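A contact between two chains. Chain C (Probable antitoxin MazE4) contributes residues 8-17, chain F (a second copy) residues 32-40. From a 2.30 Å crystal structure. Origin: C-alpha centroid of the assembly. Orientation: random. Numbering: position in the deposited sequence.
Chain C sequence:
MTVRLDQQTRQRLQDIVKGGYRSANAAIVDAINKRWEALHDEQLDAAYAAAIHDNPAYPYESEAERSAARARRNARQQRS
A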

ATOM      1  N   GLN C   8      21.645  -3.452  19.290  1.00 48.54           N
ATOM      2  CA  GLN C   8      21.218  -2.942  18.012  1.00 45.05           C
ATOM      3  C   GLN C   8      19.896  -2.183  18.154  1.00 40.27           C
ATOM      4  O   GLN C   8      19.615  -1.308  17.364  1.00 43.17           O
ATOM      5  CB  GLN C   8      21.093  -4.068  17.011  1.00 47.21           C
ATOM      6  CG  GLN C   8      20.942  -3.602  15.570  1.00 51.95           C
ATOM      7  CD  GLN C   8      20.672  -4.761  14.628  1.00 55.26           C
ATOM      8  OE1 GLN C   8      19.758  -5.552  14.870  1.00 57.43           O
ATOM      9  NE2 GLN C   8      21.462  -4.874  13.554  1.00 58.09           N
ATOM     10  N   THR C   9      19.107  -2.535  19.158  1.00 36.00           N
ATOM     11  CA  THR C   9      17.877  -1.862  19.434  1.00 39.11           C
ATOM     12  C   THR C   9      18.128  -0.469  20.028  1.00 39.48           C
ATOM     13  O   THR C   9      17.475   0.491  19.631  1.00 41.86           O
ATOM     14  CB  THR C   9      16.973  -2.721  20.340  1.00 38.89           C
ATOM     15  OG1 THR C   9      16.543  -3.892  19.608  1.00 38.02           O
ATOM     16  CG2 THR C   9      15.755  -1.930  20.783  1.00 39.40           C
ATOM     17  N   ARG C  10      19.053  -0.370  20.970  1.00 41.29           N
ATOM     18  CA  ARG C  10      19.510   0.926  21.476  1.00 48.93           C
ATOM     19  C   ARG C  10      20.091   1.791  20.349  1.00 45.72           C
ATOM     20  O   ARG C  10      19.810   2.992  20.242  1.00 46.82           O
ATOM     21  CB  ARG C  10      20.537   0.746  22.610  1.00 58.25           C
ATOM     22  CG  ARG C  10      21.266   2.031  23.055  1.00 71.11           C
ATOM     23  CD  ARG C  10      21.400   2.179  24.576  1.00 83.35           C
ATOM     24  NE  ARG C  10      21.871   0.950  25.233  1.00 93.90           N
ATOM     25  CZ  ARG C  10      22.229   0.834  26.515  1.00 96.84           C
ATOM     26  NH1 ARG C  10      22.208   1.875  27.354  1.00 96.16           N
ATOM     27  NH2 ARG C  10      22.627  -0.358  26.957  1.00 98.59           N
ATOM     28  N   GLN C  11      20.885   1.175  19.503  1.00 42.35           N
ATOM     29  CA  GLN C  11      21.499   1.887  18.423  1.00 45.60           C
ATOM     30  C   GLN C  11      20.393   2.386  17.454  1.00 46.32           C
ATOM     31  O   GLN C  11      20.505   3.470  16.874  1.00 46.39           O
ATOM     32  CB  GLN C  11      22.567   1.002  17.766  1.00 48.04           C
ATOM     33  CG  GLN C  11      23.432   1.681  16.715  1.00 59.27           C
ATOM     34  CD  GLN C  11      24.098   2.961  17.210  1.00 69.04           C
ATOM     35  OE1 GLN C  11      24.446   3.071  18.390  1.00 81.96           O
ATOM     36  NE2 GLN C  11      24.277   3.933  16.310  1.00 68.72           N
ATOM     37  N   ARG C  12      19.309   1.629  17.327  1.00 41.53           N
ATOM     38  CA  ARG C  12      18.186   2.080  16.523  1.00 42.55           C
ATOM     39  C   ARG C  12      17.385   3.196  17.201  1.00 37.92           C
ATOM     40  O   ARG C  12      16.931   4.128  16.544  1.00 35.85           O
ATOM     41  CB  ARG C  12      17.280   0.900  16.141  1.00 42.72           C
ATOM     42  CG  ARG C  12      17.898   0.047  15.052  1.00 41.13           C
ATOM     43  CD  ARG C  12      17.239  -1.314  14.949  1.00 39.69           C
ATOM     44  NE  ARG C  12      17.598  -1.953  13.685  1.00 38.58           N
ATOM     45  CZ  ARG C  12      16.997  -3.013  13.161  1.00 37.33           C
ATOM     46  NH1 ARG C  12      15.979  -3.626  13.776  1.00 39.07           N
ATOM     47  NH2 ARG C  12      17.404  -3.441  11.989  1.00 37.57           N
ATOM     48  N   LEU C  13      17.214   3.110  18.508  1.00 36.77           N
ATOM     49  CA  LEU C  13      16.534   4.174  19.222  1.00 38.72           C
ATOM     50  C   LEU C  13      17.257   5.511  18.999  1.00 45.87           C
ATOM     51  O   LEU C  13      16.600   6.510  18.762  1.00 54.05           O
ATOM     52  CB  LEU C  13      16.431   3.837  20.696  1.00 34.16           C
ATOM     53  CG  LEU C  13      15.780   4.850  21.616  1.00 33.12           C
ATOM     54  CD1 LEU C  13      14.348   5.223  21.211  1.00 34.08           C
ATOM     55  CD2 LEU C  13      15.782   4.239  23.005  1.00 32.54           C
ATOM     56  N   GLN C  14      18.594   5.511  19.045  1.00 46.73           N
ATOM     57  CA  GLN C  14      19.395   6.706  18.755  1.00 51.40           C
ATOM     58  C   GLN C  14      19.250   7.211  17.340  1.00 44.82           C
ATOM     59  O   GLN C  14      19.136   8.410  17.159  1.00 46.05           O
ATOM     60  CB  GLN C  14      20.881   6.464  19.009  1.00 53.81           C
ATOM     61  CG  GLN C  14      21.220   6.305  20.470  1.00 57.56           C
ATOM     62  CD  GLN C  14      22.627   5.796  20.660  1.00 68.21           C
ATOM     63  OE1 GLN C  14      23.488   5.962  19.780  1.00 78.07           O
ATOM     64  NE2 GLN C  14      22.876   5.153  21.802  1.00 71.04           N
ATOM     65  N   ASP C  15      19.280   6.308  16.352  1.00 40.99           N
ATOM     66  CA  ASP C  15      19.006   6.669  14.945  1.00 43.11           C
ATOM     67  C   ASP C  15      17.671   7.451  14.820  1.00 42.44           C
ATOM     68  O   ASP C  15      17.625   8.485  14.166  1.00 47.47           O
ATOM     69  CB  ASP C  15      18.929   5.427  14.023  1.00 46.14           C
ATOM     70  CG  ASP C  15      20.316   4.820  13.659  1.00 51.77           C
ATOM     71  OD1 ASP C  15      21.385   5.320  14.095  1.00 53.61           O
ATOM     72  OD2 ASP C  15      20.323   3.810  12.904  1.00 58.11           O
ATOM     73  N   ILE C  16      16.602   6.958  15.450  1.00 40.70           N
ATOM     74  CA  ILE C  16      15.297   7.637  15.377  1.00 41.56           C
ATOM     75  C   ILE C  16      15.245   8.920  16.204  1.00 41.40           C
ATOM     76  O   ILE C  16      14.608   9.898  15.779  1.00 39.93           O
ATOM     77  CB  ILE C  16      14.072   6.727  15.658  1.00 43.34           C
ATOM     78  CG1 ILE C  16      14.047   6.163  17.058  1.00 43.53           C
ATOM     79  CG2 ILE C  16      14.018   5.579  14.656  1.00 47.45           C
ATOM     80  CD1 ILE C  16      12.764   5.414  17.337  1.00 48.46           C
ATOM     81  N   VAL C  17      15.942   8.943  17.342  1.00 40.06           N
ATOM     82  CA  VAL C  17      16.097  10.188  18.102  1.00 42.54           C
ATOM     83  C   VAL C  17      16.815  11.258  17.250  1.00 46.31           C
ATOM     84  O   VAL C  17      16.310  12.366  17.104  1.00 47.69           O
ATOM     85  CB  VAL C  17      16.778   9.938  19.468  1.00 41.20           C
ATOM     86  CG1 VAL C  17      17.206  11.244  20.141  1.00 37.68           C
ATOM     87  CG2 VAL C  17      15.833   9.155  20.371  1.00 38.01           C
TER
ATOM     88  N   ILE F  32      10.069  -0.354  18.893  1.00 26.35           N
ATOM     89  CA  ILE F  32      11.209   0.479  18.494  1.00 30.27           C
ATOM     90  C   ILE F  32      11.751  -0.042  17.174  1.00 31.62           C
ATOM     91  O   ILE F  32      11.957   0.713  16.235  1.00 31.08           O
ATOM     92  CB  ILE F  32      12.341   0.535  19.544  1.00 31.42           C
ATOM     93  CG1 ILE F  32      11.855   1.163  20.847  1.00 29.84           C
ATOM     94  CG2 ILE F  32      13.523   1.337  19.000  1.00 34.38           C
ATOM     95  CD1 ILE F  32      12.680   0.755  22.041  1.00 29.53           C
ATOM     96  N   ASN F  33      11.965  -1.351  17.101  1.00 32.94           N
ATOM     97  CA  ASN F  33      12.459  -1.947  15.855  1.00 32.14           C
ATOM     98  C   ASN F  33      11.547  -1.753  14.663  1.00 30.72           C
ATOM     99  O   ASN F  33      12.021  -1.457  13.588  1.00 31.94           O
ATOM    100  CB  ASN F  33      12.748  -3.428  16.049  1.00 33.98           C
ATOM    101  CG  ASN F  33      14.076  -3.642  16.732  1.00 32.94           C
ATOM    102  OD1 ASN F  33      15.108  -3.212  16.226  1.00 36.28           O
ATOM    103  ND2 ASN F  33      14.056  -4.221  17.889  1.00 34.26           N
ATOM    104  N   LYS F  34      10.245  -1.875  14.867  1.00 28.59           N
ATOM    105  CA  LYS F  34       9.305  -1.629  13.795  1.00 32.54           C
ATOM    106  C   LYS F  34       9.246  -0.163  13.364  1.00 32.79           C
ATOM    107  O   LYS F  34       9.140   0.118  12.184  1.00 35.54           O
ATOM    108  CB  LYS F  34       7.912  -2.173  14.154  1.00 34.21           C
ATOM    109  CG  LYS F  34       7.820  -3.633  13.712  1.00 32.94           C
ATOM    110  CD  LYS F  34       6.613  -4.344  14.259  1.00 35.36           C
ATOM    111  CE  LYS F  34       6.282  -5.610  13.470  1.00 33.57           C
ATOM    112  NZ  LYS F  34       7.498  -6.408  13.286  1.00 34.90           N
ATOM    113  N   ARG F  35       9.348   0.759  14.309  1.00 31.87           N
ATOM    114  CA  ARG F  35       9.419   2.162  13.969  1.00 32.80           C
ATOM    115  C   ARG F  35      10.643   2.442  13.116  1.00 34.80           C
ATOM    116  O   ARG F  35      10.558   3.164  12.071  1.00 32.30           O
ATOM    117  CB  ARG F  35       9.420   3.042  15.222  1.00 34.19           C
ATOM    118  CG  ARG F  35       9.421   4.542  14.965  1.00 35.57           C
ATOM    119  CD  ARG F  35       8.171   5.032  14.233  1.00 36.46           C
ATOM    120  NE  ARG F  35       8.358   6.436  13.830  1.00 39.52           N
ATOM    121  CZ  ARG F  35       7.769   7.043  12.802  1.00 39.68           C
ATOM    122  NH1 ARG F  35       6.915   6.399  12.001  1.00 39.77           N
ATOM    123  NH2 ARG F  35       8.039   8.331  12.576  1.00 41.97           N
ATOM    124  N   TRP F  36      11.777   1.852  13.512  1.00 34.03           N
ATOM    125  CA  TRP F  36      13.017   2.071  12.743  1.00 34.23           C
ATOM    126  C   TRP F  36      12.845   1.547  11.322  1.00 35.89           C
ATOM    127  O   TRP F  36      13.211   2.223  10.329  1.00 35.00           O
ATOM    128  CB  TRP F  36      14.211   1.411  13.434  1.00 36.77           C
ATOM    129  CG  TRP F  36      15.518   1.682  12.789  1.00 38.78           C
ATOM    130  CD1 TRP F  36      16.389   2.708  13.068  1.00 40.58           C
ATOM    131  CD2 TRP F  36      16.137   0.892  11.781  1.00 41.40           C
ATOM    132  NE1 TRP F  36      17.515   2.609  12.273  1.00 42.23           N
ATOM    133  CE2 TRP F  36      17.388   1.504  11.473  1.00 43.93           C
ATOM    134  CE3 TRP F  36      15.756  -0.260  11.088  1.00 39.95           C
ATOM    135  CZ2 TRP F  36      18.251   1.003  10.497  1.00 43.70           C
ATOM    136  CZ3 TRP F  36      16.621  -0.763  10.107  1.00 45.03           C
ATOM    137  CH2 TRP F  36      17.850  -0.124   9.821  1.00 46.51           C
ATOM    138  N   GLU F  37      12.230   0.367  11.221  1.00 35.06           N
ATOM    139  CA  GLU F  37      12.033  -0.264   9.912  1.00 36.54           C
ATOM    140  C   GLU F  37      11.131   0.597   9.067  1.00 33.48           C
ATOM    141  O   GLU F  37      11.397   0.829   7.897  1.00 31.19           O
ATOM    142  CB  GLU F  37      11.488  -1.708  10.045  1.00 35.73           C
ATOM    143  CG  GLU F  37      12.533  -2.645  10.650  1.00 38.87           C
ATOM    144  CD  GLU F  37      11.981  -3.949  11.228  1.00 40.04           C
ATOM    145  OE1 GLU F  37      10.776  -4.268  11.040  1.00 43.49           O
ATOM    146  OE2 GLU F  37      12.789  -4.658  11.868  1.00 46.74           O
ATOM    147  N   ALA F  38      10.064   1.091   9.681  1.00 36.93           N
ATOM    148  CA  ALA F  38       9.156   1.991   8.994  1.00 35.65           C
ATOM    149  C   ALA F  38       9.922   3.242   8.512  1.00 33.26           C
ATOM    150  O   ALA F  38       9.782   3.632   7.365  1.00 35.55           O
ATOM    151  CB  ALA F  38       7.980   2.357   9.904  1.00 37.34           C
ATOM    152  N   LEU F  39      10.765   3.840   9.346  1.00 33.93           N
ATOM    153  CA  LEU F  39      11.520   5.039   8.885  1.00 36.79           C
ATOM    154  C   LEU F  39      12.567   4.699   7.827  1.00 34.46           C
ATOM    155  O   LEU F  39      12.851   5.500   6.968  1.00 35.47           O
ATOM    156  CB  LEU F  39      12.150   5.804  10.058  1.00 36.28           C
ATOM    157  CG  LEU F  39      11.098   6.538  10.921  1.00 39.10           C
ATOM    158  CD1 LEU F  39      11.593   6.814  12.355  1.00 35.12           C
ATOM    159  CD2 LEU F  39      10.593   7.814  10.221  1.00 36.93           C
ATOM    160  N   HIS F  40      13.138   3.508   7.898  1.00 33.67           N
ATOM    161  CA  HIS F  40      14.048   3.046   6.844  1.00 37.12           C
ATOM    162  C   HIS F  40      13.327   2.903   5.480  1.00 34.77           C
ATOM    163  O   HIS F  40      13.884   3.273   4.443  1.00 34.19           O
ATOM    164  CB  HIS F  40      14.739   1.745   7.279  1.00 40.31           C
ATOM    165  CG  HIS F  40      15.887   1.333   6.412  1.00 47.12           C
ATOM    166  ND1 HIS F  40      17.194   1.364   6.848  1.00 47.88           N
ATOM    167  CD2 HIS F  40      15.924   0.845   5.144  1.00 53.70           C
ATOM    168  CE1 HIS F  40      17.988   0.929   5.881  1.00 51.99           C
ATOM    169  NE2 HIS F  40      17.243   0.611   4.835  1.00 53.27           N
TER
HETATM  170  O   HOH W   1      17.346  -4.610  16.277  1.00 39.85           O

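The apolar centre is built around Ile C16 and Ile F32, both with CA-to-CB bonds directed toward the opposing helix. Ile C16 CG2 lies 3.6 Å from Leu F39 CD1 and 4.0 Å from Trp F36 CD1, while Ile F32 CG2 sits 4.2 Å from Leu C13 CB. The two helices cross at 50°, their axes 9.4 Å apart at closest approach; CA atoms come nearest at Arg C12 and Trp F36, 6.4 Å apart.

That pair forms the next layer. The Arg C12 guanidinium lies flat on the Trp F36 indole, planes at 18° and centres 4.1 Å apart, so its charge meets the pi cloud off-centre, Arg C12 CZ lying 31° off the normal of the six-membered ring. Arg C12 CG stands 3.6 Å from the centroid of the Trp F36 five-membered ring and 7° off its normal, a CH-pi contact. Arg C12 covers one face; at the ring edge, Trp F36 NE1, whose N-H lies in the ring plane, donates to Asp C15 OD2 at 3.1 Å and 152°.

Stacking leaves the guanidinium edge free, and Arg C12 NH1 donates to Asn F33 OD1 at 2.6 Å and 163°. Asn F33 ND2 donates to Thr C9 OG1 (3.0 Å, 161°), so the amide uses both ends. Arg C12 NH1 and Glu F37 OE2 form a long salt bridge at 3.9 Å. A water donates to both Asn F33 OD1 (2.6 Å) and Gln C8 OE1 (2.9 Å), bridging the helices.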